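Local atomic coordinates of charybdin (Charybdis maritima, PDB entry 2B7U), a protein that belongs to the plant ribosome-inactivating proteins, whose compact fold packs a mixed beta-sheet against a cluster of helices. Residues Val68-Ile73 with Gly89-Leu94; Leu111-Ser116 with Arg156-Val161; Arg72-Asp77 with Gly102-Gly107; Asn176-Asn181 with Glu186-Pro191. All coordinates share one frame; numbering follows the deposited sequence. Where two conformers were deposited one is given.

Contact 1: residues Val68-Ile73 with Gly89-Leu94; sequences VTTVRI and GKWLEL
The Arg72 guanidinium lies over one face of the Trp91 indole, and the Thr70 carbonyl oxygen approaches the same ring obliquely. Seen from the arginine, the rim of the indole, at CZ3, lies over one guanidinium face, offset from its middle, and the planes are 42° apart. This is a cation-pi pair on one side of the mixed sheet of the ribosome-inactivating fold, formed between strands 67-74 and 91-93. They are not direct neighbours, since strand 80-84 runs between them, and the Thr70 and Trp91 CA atoms are 9.2 Å apart. Long side chains therefore have to span the gap, while the backbone of Arg72 hydrogen-bonds with Arg81 and Gly82 of the middle strand. Arg72 CZ stands 4.3 Å from the centroid of the Trp91 six-membered ring, displaced off its centre. The closest approach is by Arg72 NH2, 3.4 Å from Trp91 CZ2. Arg72 reaches this place with CG anti to the backbone N and a bend at chi3 (-67°) that turns the guanidinium over the indole. Arg72 NE forms a salt bridge with Asp59 of strand 56-64, which helps to fix the rotation of the charged group. Thr70, a small beta-branched residue suited to a strand, comes closest to the ring through its backbone: its O is 3.8 Å from Trp91 CZ3, while its methyl CG2 is 4.2 Å from Trp91 CH2.

Contact 2: residues Leu111-Ser116 with Arg156-Val161; sequences LEFGPS and RSLIVV
A small, wholly apolar contact in the protein interior joins the loop after strand 109-110 to helix 151-170, with Leu158 meeting Phe113 and Leu111. No hydrogen bond crosses it, and only 77 Å² of surface is buried between the segments. One methyl does the touching: Leu158 CD1 comes up to the edge of the Phe113 ring, close to the ring plane, 3.8 Å from Phe113 CE1 and 4.1 Å from Phe113 CZ. The same methyl lies 4.3 Å from Leu111 CD1, so it serves both loop residues at once. Phe113 holds its CG between its own backbone N and carbonyl carbon (chi1 51°), and Leu111 CB lies over one face of the ring, offset toward the rim; the two loop residues thus pack on each other as well as on the helix. Leucine suits the helix position because its branched end presents methyls to several partners: Leu158 also touches Leu145 of helix 135-147 and Leu80 and Tyr83 of the sheet. Phe113 in turn packs on Leu120 and Ala123 of helix 117-124. The loop leads straight into that helix. Ser116 is its N-cap, with OG hydrogen-bonded to Glu119 N, and the Glu119 carboxylate reaches back to Gly114 N. Serine is well suited to an N-cap, being short and able to accept a bond from a helix-end N-H. The arrangement is that of an alpha-beta hydrophobic core, here the one between the mixed sheet and the helices of the ribosome-inactivating fold.

Contact 3: residues Arg72-Asp77 with Gly102-Gly107; sequences RIHRDD and GHLIEG
At the end of strand 67-74 the chain faces an irregular loop, with the CA atoms of Arg72 and Ile105 8.7 Å apart and no direct hydrogen bond between the two segments. Side chains and a water fill the interval. His74 turns its ring edge to Leu104: the methyl CD1 of Leu104 lies near the ring plane, 3.7 Å from His74 CE1 and 3.9 Å from His74 NE2, and the two side chains cross at about a right angle. His74 CG stands anti to the carbonyl carbon (chi1 -69°), which swings the ring out toward this methyl. The ring is fixed further by a hydrogen bond between NE2 and Arg81 NE of the adjacent strand, so NE2 has a polar partner while carbon atoms of the ring pack on leucine, a combination to which histidine is suited. Arg72 meets Ile105 more loosely: its aliphatic CD is 4.2 Å from Ile105 CG1, and its NH1 is 4.1 Å from Ile105 CG2. The polar link is indirect. A water accepts from Arg72 NH1 at 3.0 Å and donates to Leu104 O at 2.9 Å, joining the guanidinium to the loop backbone, while Arg72 NE pairs with Asp59. On the loop side, the Glu93 carboxylate receives the N-H groups of both Leu104 and Ile105, which ties the loop to strand 91-93 and probably helps to hold these two apolar residues in place. The loop connects strands 91-93 and 109-110: Ile105 packs on Trp91, Leu104 forms a backbone bond with Met6 near the start of the chain, and Met6 also touches Arg72 and His74.

Contact 4: residues Asn176-Asn181 with Glu186-Pro191; sequences NHFAFN and EPVKLP
His177 leaves helix 172-180 with CG anti to its backbone N (chi1 178°), which carries the ring from CB out to Lys189 and Pro191. CG lies 4.2 Å from Pro191 CD, and ND1 also borders the proline ring. Further out, CD2 lies near both Lys189 O and Pro191 CD, and CE1 comes 3.9 Å from Pro191 CG. Pro191 CD sits over one ring face, 17° off the normal, in a CH-pi contact; over the opposite face lies the Asn181 amide nitrogen, offset toward the rim. At the tip, NE2 donates a hydrogen bond to Lys189 O over 2.7 Å. The bond is bent, with an N-H...O angle of 144°, and the oxygen lies somewhat out of the ring plane. Histidine fits because one flat group can offer a face to a proline and an N-H to a backbone carbonyl. The setting is a connection between two successive helices of the ribosome-inactivating fold: the chain leaves helix 172-180, turns, and returns past it to Pro191, the N-cap of helix 192-199. Asn181 follows close by in the chain, its ND2 donating 2.9 Å to His177 O, a short-range bond that keeps the amide against the imidazole. Val188 packs against Asn181, its CG2 3.4 Å from Asn181 CB and 3.2 Å from Asn181 O, while its CG1 touches Asn181 CB and His177 NE2, with the edge of the Phe178 ring more distant. Val188 is also tied through its backbone to Tyr133. Phe178 meets the loop a second time where its CZ lies 3.9 Å from Leu190 CD1, and its ring also meets that of Tyr133.

In the fold
Following the chain from the N terminus, the first strand to enter these contacts is 67-74, from which contacts 1 and 3 both start, sharing Arg72 and Ile73. Contact 1 closes across strand 80-84 onto strand 91-93; contact 3 closes later, at the loop before strand 109-110, so the two spans overlap. They touch through Glu93, whose carboxylate meets the 102-107 loop. Contact 2 opens just after, tying the loop beyond strand 109-110 to helix 151-170, and touches contact 1 through Leu94 and the backbone of Glu93. Contact 4 follows in series, a short closure of helix 172-180 on the loop that leads to helix 192-199, its centre about 29 Å from that of contact 3, across the chain's centre.

Contact 1: residues Val68-Ile73 with Gly89-Leu94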
# COMPACT_ATOMS: atom_id res chain seq x y z
N VAL A 68 -14.59 -13.92 -3.27
CA VAL A 68 -13.38 -13.39 -3.92
C VAL A 68 -13.56 -11.92 -4.27
O VAL A 68 -14.64 -11.45 -4.63
CB VAL A 68 -13.04 -14.15 -5.24
CG1 VAL A 68 -13.07 -15.63 -5.03
CG2 VAL A 68 -13.97 -13.79 -6.36
N THR A 69 -12.47 -11.20 -4.13
CA THR A 69 -12.39 -9.89 -4.72
C THR A 69 -10.99 -9.73 -5.31
O THR A 69 -10.07 -10.42 -4.93
CB THR A 69 -12.70 -8.79 -3.69
OG1 THR A 69 -12.79 -7.53 -4.36
CG2 THR A 69 -11.68 -8.74 -2.59
N THR A 70 -10.91 -8.87 -6.30
CA THR A 70 -9.64 -8.50 -6.90
C THR A 70 -9.50 -7.00 -6.76
O THR A 70 -10.40 -6.27 -7.15
CB THR A 70 -9.57 -8.89 -8.38
OG1 THR A 70 -9.79 -10.30 -8.51
CG2 THR A 70 -8.20 -8.53 -8.94
N VAL A 71 -8.35 -6.57 -6.25
CA VAL A 71 -8.05 -5.15 -6.08
C VAL A 71 -6.97 -4.76 -7.07
O VAL A 71 -5.99 -5.46 -7.23
CB VAL A 71 -7.61 -4.84 -4.62
CG1 VAL A 71 -7.42 -3.37 -4.45
CG2 VAL A 71 -8.69 -5.36 -3.63
N ARG A 72 -7.15 -3.62 -7.72
CA ARG A 72 -6.16 -3.12 -8.70
C ARG A 72 -5.42 -1.96 -8.05
O ARG A 72 -6.03 -1.06 -7.51
CB ARG A 72 -6.84 -2.65 -9.95
CG ARG A 72 -5.89 -2.38 -11.07
CD ARG A 72 -6.55 -2.57 -12.43
NE ARG A 72 -6.90 -3.97 -12.70
CZ ARG A 72 -7.59 -4.36 -13.77
NH1 ARG A 72 -8.02 -3.47 -14.66
NH2 ARG A 72 -7.85 -5.65 -13.94
N ILE A 73 -4.09 -2.07 -8.05
CA ILE A 73 -3.22 -1.14 -7.31
C ILE A 73 -2.16 -0.58 -8.25
O ILE A 73 -1.60 -1.30 -9.06
CB ILE A 73 -2.56 -1.92 -6.16
CG1 ILE A 73 -3.64 -2.49 -5.22
CG2 ILE A 73 -1.61 -1.03 -5.36
CD1 ILE A 73 -3.16 -3.44 -4.15
N GLY A 89 -18.85 -9.15 -11.86
CA GLY A 89 -17.49 -8.72 -12.23
C GLY A 89 -17.40 -7.22 -12.44
O GLY A 89 -16.52 -6.75 -13.16
N LYS A 90 -18.30 -6.47 -11.81
CA LYS A 90 -18.36 -5.02 -11.92
C LYS A 90 -17.15 -4.42 -11.22
O LYS A 90 -16.84 -4.81 -10.11
CB LYS A 90 -19.63 -4.49 -11.26
CG LYS A 90 -19.72 -2.99 -11.11
CD LYS A 90 -20.97 -2.62 -10.34
CE LYS A 90 -21.27 -1.15 -10.42
NZ LYS A 90 -20.67 -0.43 -9.28
N TRP A 91 -16.46 -3.50 -11.90
CA TRP A 91 -15.34 -2.75 -11.34
C TRP A 91 -15.79 -1.44 -10.74
O TRP A 91 -16.57 -0.70 -11.36
CB TRP A 91 -14.29 -2.47 -12.42
CG TRP A 91 -13.46 -3.65 -12.71
CD1 TRP A 91 -13.62 -4.55 -13.71
CD2 TRP A 91 -12.30 -4.08 -11.97
NE1 TRP A 91 -12.64 -5.51 -13.65
CE2 TRP A 91 -11.82 -5.25 -12.59
CE3 TRP A 91 -11.63 -3.60 -10.85
CZ2 TRP A 91 -10.68 -5.94 -12.12
CZ3 TRP A 91 -10.52 -4.29 -10.38
CH2 TRP A 91 -10.06 -5.45 -11.01
N LEU A 92 -15.32 -1.18 -9.53
CA LEU A 92 -15.49 0.09 -8.84
C LEU A 92 -14.13 0.75 -8.78
O LEU A 92 -13.15 0.08 -8.52
CB LEU A 92 -15.96 -0.12 -7.41
CG LEU A 92 -17.40 -0.58 -7.14
CD1 LEU A 92 -18.36 0.40 -7.76
CD2 LEU A 92 -17.62 -1.99 -7.62
N GLU A 93 -14.09 2.06 -9.00
CA GLU A 93 -12.85 2.79 -9.05
C GLU A 93 -12.87 4.00 -8.11
O GLU A 93 -13.84 4.75 -8.09
CB GLU A 93 -12.60 3.23 -10.51
CG GLU A 93 -11.39 4.09 -10.71
CD GLU A 93 -11.04 4.35 -12.16
OE1 GLU A 93 -10.22 5.28 -12.38
OE2 GLU A 93 -11.56 3.65 -13.06
N LEU A 94 -11.77 4.19 -7.38
CA LEU A 94 -11.62 5.29 -6.44
C LEU A 94 -11.28 6.56 -7.20
O LEU A 94 -10.57 6.53 -8.19
CB LEU A 94 -10.53 4.98 -5.41
CG LEU A 94 -10.94 3.94 -4.36
CD1 LEU A 94 -10.85 2.51 -4.87
CD2 LEU A 94 -10.08 4.05 -3.09

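Contact 2: residues Leu111-Ser116 with Arg156-Val161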
# COMPACT_ATOMS: atom_id res chain seq x y z
N LEU A 111 -16.48 5.42 -7.35
CA LEU A 111 -16.88 5.52 -5.95
C LEU A 111 -16.89 6.98 -5.54
O LEU A 111 -16.30 7.85 -6.22
CB LEU A 111 -15.88 4.76 -5.08
CG LEU A 111 -15.81 3.26 -5.36
CD1 LEU A 111 -14.55 2.64 -4.79
CD2 LEU A 111 -17.06 2.58 -4.80
N GLU A 112 -17.53 7.26 -4.41
CA GLU A 112 -17.66 8.62 -3.89
C GLU A 112 -16.48 9.03 -3.03
O GLU A 112 -16.58 9.95 -2.23
CB GLU A 112 -18.96 8.75 -3.08
CG GLU A 112 -20.18 8.45 -3.92
CD GLU A 112 -21.49 8.60 -3.15
OE1 GLU A 112 -22.50 7.96 -3.56
OE2 GLU A 112 -21.53 9.39 -2.17
N PHE A 113 -15.34 8.37 -3.20
CA PHE A 113 -14.16 8.67 -2.42
C PHE A 113 -12.90 8.27 -3.15
O PHE A 113 -12.94 7.45 -4.06
CB PHE A 113 -14.23 7.99 -1.04
CG PHE A 113 -14.54 6.50 -1.08
CD1 PHE A 113 -13.52 5.57 -1.17
CD2 PHE A 113 -15.85 6.04 -1.03
CE1 PHE A 113 -13.82 4.18 -1.19
CE2 PHE A 113 -16.16 4.68 -1.07
CZ PHE A 113 -15.13 3.75 -1.14
N GLY A 114 -11.82 8.92 -2.77
CA GLY A 114 -10.48 8.61 -3.23
C GLY A 114 -9.78 7.70 -2.25
O GLY A 114 -10.35 7.33 -1.23
N PRO A 115 -8.53 7.31 -2.56
CA PRO A 115 -7.71 6.40 -1.77
C PRO A 115 -7.05 6.98 -0.52
O PRO A 115 -6.46 6.24 0.28
CB PRO A 115 -6.65 5.94 -2.78
CG PRO A 115 -6.47 7.10 -3.67
CD PRO A 115 -7.83 7.72 -3.79
N SER A 116 -7.15 8.29 -0.31
CA SER A 116 -6.48 8.85 0.87
C SER A 116 -7.24 8.38 2.10
O SER A 116 -8.46 8.18 2.04
CB SER A 116 -6.43 10.36 0.82
OG SER A 116 -7.68 10.95 1.13
N ARG A 156 -14.57 0.77 4.57
CA ARG A 156 -13.91 0.14 5.70
C ARG A 156 -13.05 -1.02 5.22
O ARG A 156 -11.90 -1.22 5.64
CB ARG A 156 -14.91 -0.37 6.73
CG ARG A 156 -14.24 -0.91 7.99
CD ARG A 156 -15.27 -1.48 8.96
NE ARG A 156 -14.72 -1.63 10.31
CZ ARG A 156 -13.87 -2.59 10.67
NH1 ARG A 156 -13.41 -2.65 11.93
NH2 ARG A 156 -13.48 -3.49 9.78
N SER A 157 -13.62 -1.81 4.33
CA SER A 157 -12.94 -2.96 3.82
C SER A 157 -11.70 -2.58 3.01
O SER A 157 -10.68 -3.27 3.08
CB SER A 157 -13.90 -3.78 2.98
OG SER A 157 -14.98 -4.25 3.77
N LEU A 158 -11.80 -1.51 2.22
CA LEU A 158 -10.65 -1.01 1.47
C LEU A 158 -9.54 -0.48 2.39
O LEU A 158 -8.34 -0.64 2.08
CB LEU A 158 -11.09 0.04 0.44
CG LEU A 158 -11.92 -0.51 -0.73
CD1 LEU A 158 -12.53 0.64 -1.58
CD2 LEU A 158 -11.11 -1.45 -1.66
N ILE A 159 -9.91 0.09 3.54
CA ILE A 159 -8.92 0.47 4.54
C ILE A 159 -8.15 -0.77 5.02
O ILE A 159 -6.93 -0.76 5.11
CB ILE A 159 -9.54 1.20 5.74
CG1 ILE A 159 -10.11 2.53 5.29
CG2 ILE A 159 -8.51 1.40 6.82
CD1 ILE A 159 -11.04 3.18 6.24
N VAL A 160 -8.88 -1.84 5.34
CA VAL A 160 -8.23 -3.04 5.82
C VAL A 160 -7.26 -3.59 4.75
O VAL A 160 -6.11 -3.93 5.05
CB VAL A 160 -9.28 -4.11 6.24
CG1 VAL A 160 -8.61 -5.43 6.51
CG2 VAL A 160 -10.02 -3.62 7.47
N VAL A 161 -7.71 -3.68 3.50
CA VAL A 161 -6.84 -4.17 2.45
C VAL A 161 -5.63 -3.24 2.24
O VAL A 161 -4.47 -3.68 2.15
CB VAL A 161 -7.61 -4.34 1.14
CG1 VAL A 161 -6.65 -4.59 -0.01
CG2 VAL A 161 -8.65 -5.45 1.29

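Contact 3: residues Arg72-Asp77 with Gly102-Gly107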
# COMPACT_ATOMS: atom_id res chain seq x y z
N ARG A 72 -7.15 -3.62 -7.72
CA ARG A 72 -6.16 -3.12 -8.70
C ARG A 72 -5.42 -1.96 -8.05
O ARG A 72 -6.03 -1.06 -7.51
CB ARG A 72 -6.84 -2.65 -9.95
CG ARG A 72 -5.89 -2.38 -11.07
CD ARG A 72 -6.55 -2.57 -12.43
NE ARG A 72 -6.90 -3.97 -12.70
CZ ARG A 72 -7.59 -4.36 -13.77
NH1 ARG A 72 -8.02 -3.47 -14.66
NH2 ARG A 72 -7.85 -5.65 -13.94
N ILE A 73 -4.09 -2.07 -8.05
CA ILE A 73 -3.22 -1.14 -7.31
C ILE A 73 -2.16 -0.58 -8.25
O ILE A 73 -1.60 -1.30 -9.06
CB ILE A 73 -2.56 -1.92 -6.16
CG1 ILE A 73 -3.64 -2.49 -5.22
CG2 ILE A 73 -1.61 -1.03 -5.36
CD1 ILE A 73 -3.16 -3.44 -4.15
N HIS A 74 -1.83 0.70 -8.08
CA HIS A 74 -0.73 1.32 -8.82
C HIS A 74 0.63 0.73 -8.44
O HIS A 74 0.96 0.61 -7.26
CB HIS A 74 -0.68 2.82 -8.56
CG HIS A 74 -1.82 3.56 -9.15
ND1 HIS A 74 -1.79 4.06 -10.43
CD2 HIS A 74 -3.02 3.91 -8.63
CE1 HIS A 74 -2.93 4.69 -10.67
NE2 HIS A 74 -3.69 4.62 -9.59
N ARG A 75 1.43 0.38 -9.46
CA ARG A 75 2.70 -0.29 -9.23
C ARG A 75 3.78 0.68 -8.83
O ARG A 75 4.78 0.27 -8.23
CB ARG A 75 3.13 -1.10 -10.45
CG ARG A 75 4.27 -2.00 -10.12
CD ARG A 75 4.77 -2.83 -11.27
NE ARG A 75 6.08 -3.39 -10.95
CZ ARG A 75 6.72 -4.24 -11.75
NH1 ARG A 75 7.92 -4.70 -11.40
NH2 ARG A 75 6.15 -4.66 -12.87
N ASP A 76 3.60 1.95 -9.15
CA ASP A 76 4.62 2.95 -8.85
C ASP A 76 4.47 3.59 -7.47
O ASP A 76 5.44 3.96 -6.85
CB ASP A 76 4.74 3.99 -9.97
CG ASP A 76 3.42 4.68 -10.28
OD1 ASP A 76 2.35 4.24 -9.80
OD2 ASP A 76 3.47 5.65 -11.07
N ASP A 77 3.25 3.74 -6.97
CA ASP A 77 3.07 4.33 -5.65
C ASP A 77 2.27 3.49 -4.66
O ASP A 77 2.07 3.93 -3.53
CB ASP A 77 2.52 5.76 -5.78
CG ASP A 77 1.13 5.81 -6.32
OD1 ASP A 77 0.60 6.93 -6.53
OD2 ASP A 77 0.53 4.75 -6.55
N GLY A 102 -10.22 10.85 -16.75
CA GLY A 102 -11.05 9.72 -17.18
C GLY A 102 -10.76 8.47 -16.37
O GLY A 102 -9.90 8.49 -15.49
N HIS A 103 -11.44 7.38 -16.69
CA HIS A 103 -11.34 6.14 -15.90
C HIS A 103 -10.02 5.39 -16.14
O HIS A 103 -9.66 5.09 -17.28
CB HIS A 103 -12.51 5.20 -16.21
CG HIS A 103 -13.85 5.75 -15.82
ND1 HIS A 103 -14.69 5.10 -14.94
CD2 HIS A 103 -14.49 6.88 -16.19
CE1 HIS A 103 -15.79 5.81 -14.79
NE2 HIS A 103 -15.70 6.90 -15.54
N LEU A 104 -9.31 5.09 -15.06
CA LEU A 104 -8.11 4.25 -15.13
C LEU A 104 -8.46 2.77 -15.33
O LEU A 104 -7.61 1.97 -15.72
CB LEU A 104 -7.25 4.44 -13.89
CG LEU A 104 -6.47 5.76 -13.79
CD1 LEU A 104 -6.00 6.00 -12.36
CD2 LEU A 104 -5.29 5.80 -14.77
N ILE A 105 -9.69 2.40 -14.99
CA ILE A 105 -10.21 1.06 -15.19
C ILE A 105 -11.41 1.13 -16.15
O ILE A 105 -12.47 1.68 -15.82
CB ILE A 105 -10.61 0.43 -13.84
CG1 ILE A 105 -9.40 0.41 -12.90
CG2 ILE A 105 -11.17 -0.98 -14.06
CD1 ILE A 105 -9.73 0.02 -11.47
N GLU A 106 -11.26 0.58 -17.35
CA GLU A 106 -12.30 0.71 -18.35
C GLU A 106 -13.59 0.08 -17.86
O GLU A 106 -13.60 -1.05 -17.37
CB GLU A 106 -11.89 0.07 -19.67
CG GLU A 106 -12.93 0.23 -20.79
CD GLU A 106 -12.58 -0.58 -22.04
OE1 GLU A 106 -11.40 -0.98 -22.19
OE2 GLU A 106 -13.49 -0.80 -22.87
N GLY A 107 -14.69 0.82 -17.98
CA GLY A 107 -16.01 0.30 -17.66
C GLY A 107 -16.38 0.38 -16.19
O GLY A 107 -17.46 -0.08 -15.80
O HOH W 1 -7.15 -0.86 -15.78

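Contact 4: residues Asn176-Asn181 with Glu186-Pro191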
# COMPACT_ATOMS: atom_id res chain seq x y z
N ASN A 176 5.50 -6.70 10.14
CA ASN A 176 5.77 -7.49 11.37
C ASN A 176 4.58 -7.43 12.31
O ASN A 176 4.15 -8.46 12.87
CB ASN A 176 7.03 -7.01 12.09
CG ASN A 176 8.31 -7.40 11.38
OD1 ASN A 176 8.30 -8.28 10.52
ND2 ASN A 176 9.42 -6.77 11.76
N HIS A 177 4.06 -6.22 12.51
CA HIS A 177 3.00 -6.02 13.47
C HIS A 177 1.78 -6.83 13.09
O HIS A 177 1.14 -7.47 13.94
CB HIS A 177 2.61 -4.54 13.55
CG HIS A 177 1.48 -4.29 14.50
ND1 HIS A 177 1.64 -4.34 15.87
CD2 HIS A 177 0.18 -4.02 14.28
CE1 HIS A 177 0.48 -4.10 16.45
NE2 HIS A 177 -0.42 -3.91 15.51
N PHE A 178 1.44 -6.81 11.81
CA PHE A 178 0.25 -7.52 11.37
C PHE A 178 0.48 -9.03 11.37
O PHE A 178 -0.46 -9.79 11.65
CB PHE A 178 -0.22 -7.03 9.99
CG PHE A 178 -0.77 -5.63 9.99
CD1 PHE A 178 -1.50 -5.14 11.06
CD2 PHE A 178 -0.59 -4.81 8.88
CE1 PHE A 178 -2.03 -3.84 11.04
CE2 PHE A 178 -1.14 -3.55 8.86
CZ PHE A 178 -1.85 -3.06 9.93
N ALA A 179 1.71 -9.47 11.13
CA ALA A 179 2.04 -10.89 11.11
C ALA A 179 1.95 -11.49 12.50
O ALA A 179 1.39 -12.58 12.70
CB ALA A 179 3.45 -11.11 10.53
N PHE A 180 2.46 -10.75 13.48
CA PHE A 180 2.62 -11.26 14.84
C PHE A 180 1.26 -11.38 15.53
O PHE A 180 1.11 -12.17 16.45
CB PHE A 180 3.56 -10.34 15.65
CG PHE A 180 4.99 -10.26 15.12
CD1 PHE A 180 5.46 -11.09 14.09
CD2 PHE A 180 5.89 -9.37 15.69
CE1 PHE A 180 6.77 -11.01 13.65
CE2 PHE A 180 7.22 -9.29 15.24
CZ PHE A 180 7.64 -10.11 14.23
N ASN A 181 0.29 -10.60 15.07
CA ASN A 181 -1.03 -10.46 15.70
C ASN A 181 -2.16 -11.08 14.87
O ASN A 181 -3.33 -11.02 15.23
CB ASN A 181 -1.31 -8.98 15.96
CG ASN A 181 -0.48 -8.41 17.11
OD1 ASN A 181 -0.70 -8.76 18.27
ND2 ASN A 181 0.46 -7.53 16.79
N GLU A 186 -8.79 -11.41 19.37
CA GLU A 186 -9.15 -10.05 19.75
C GLU A 186 -8.66 -9.08 18.67
O GLU A 186 -7.78 -9.44 17.88
CB GLU A 186 -8.54 -9.67 21.11
CG GLU A 186 -9.32 -10.18 22.34
CD GLU A 186 -8.89 -9.51 23.64
OE1 GLU A 186 -8.54 -8.30 23.62
OE2 GLU A 186 -8.91 -10.18 24.70
N PRO A 187 -9.22 -7.87 18.63
CA PRO A 187 -8.79 -6.85 17.67
C PRO A 187 -7.30 -6.55 17.69
O PRO A 187 -6.66 -6.54 18.75
CB PRO A 187 -9.58 -5.61 18.11
CG PRO A 187 -10.78 -6.14 18.77
CD PRO A 187 -10.31 -7.37 19.49
N VAL A 188 -6.76 -6.30 16.50
CA VAL A 188 -5.38 -5.88 16.34
C VAL A 188 -5.45 -4.46 15.83
O VAL A 188 -5.96 -4.24 14.73
CB VAL A 188 -4.66 -6.77 15.32
CG1 VAL A 188 -3.26 -6.24 15.03
CG2 VAL A 188 -4.61 -8.20 15.83
N LYS A 189 -5.00 -3.51 16.63
CA LYS A 189 -4.97 -2.11 16.21
C LYS A 189 -3.60 -1.75 15.64
O LYS A 189 -2.60 -2.39 15.95
CB LYS A 189 -5.31 -1.15 17.36
CG LYS A 189 -4.19 -0.93 18.39
CD LYS A 189 -4.35 0.40 19.11
CE LYS A 189 -3.32 0.58 20.22
NZ LYS A 189 -1.92 0.61 19.74
N LEU A 190 -3.58 -0.71 14.82
CA LEU A 190 -2.33 -0.16 14.31
C LEU A 190 -1.82 0.86 15.32
O LEU A 190 -2.54 1.78 15.66
CB LEU A 190 -2.61 0.53 12.98
CG LEU A 190 -1.45 1.24 12.29
CD1 LEU A 190 -0.57 0.24 11.55
CD2 LEU A 190 -1.99 2.27 11.33
N PRO A 191 -0.57 0.69 15.82
CA PRO A 191 -0.01 1.70 16.72
C PRO A 191 0.04 3.08 16.06
O PRO A 191 0.34 3.17 14.88
CB PRO A 191 1.40 1.18 16.99
CG PRO A 191 1.31 -0.29 16.75
CD PRO A 191 0.36 -0.43 15.63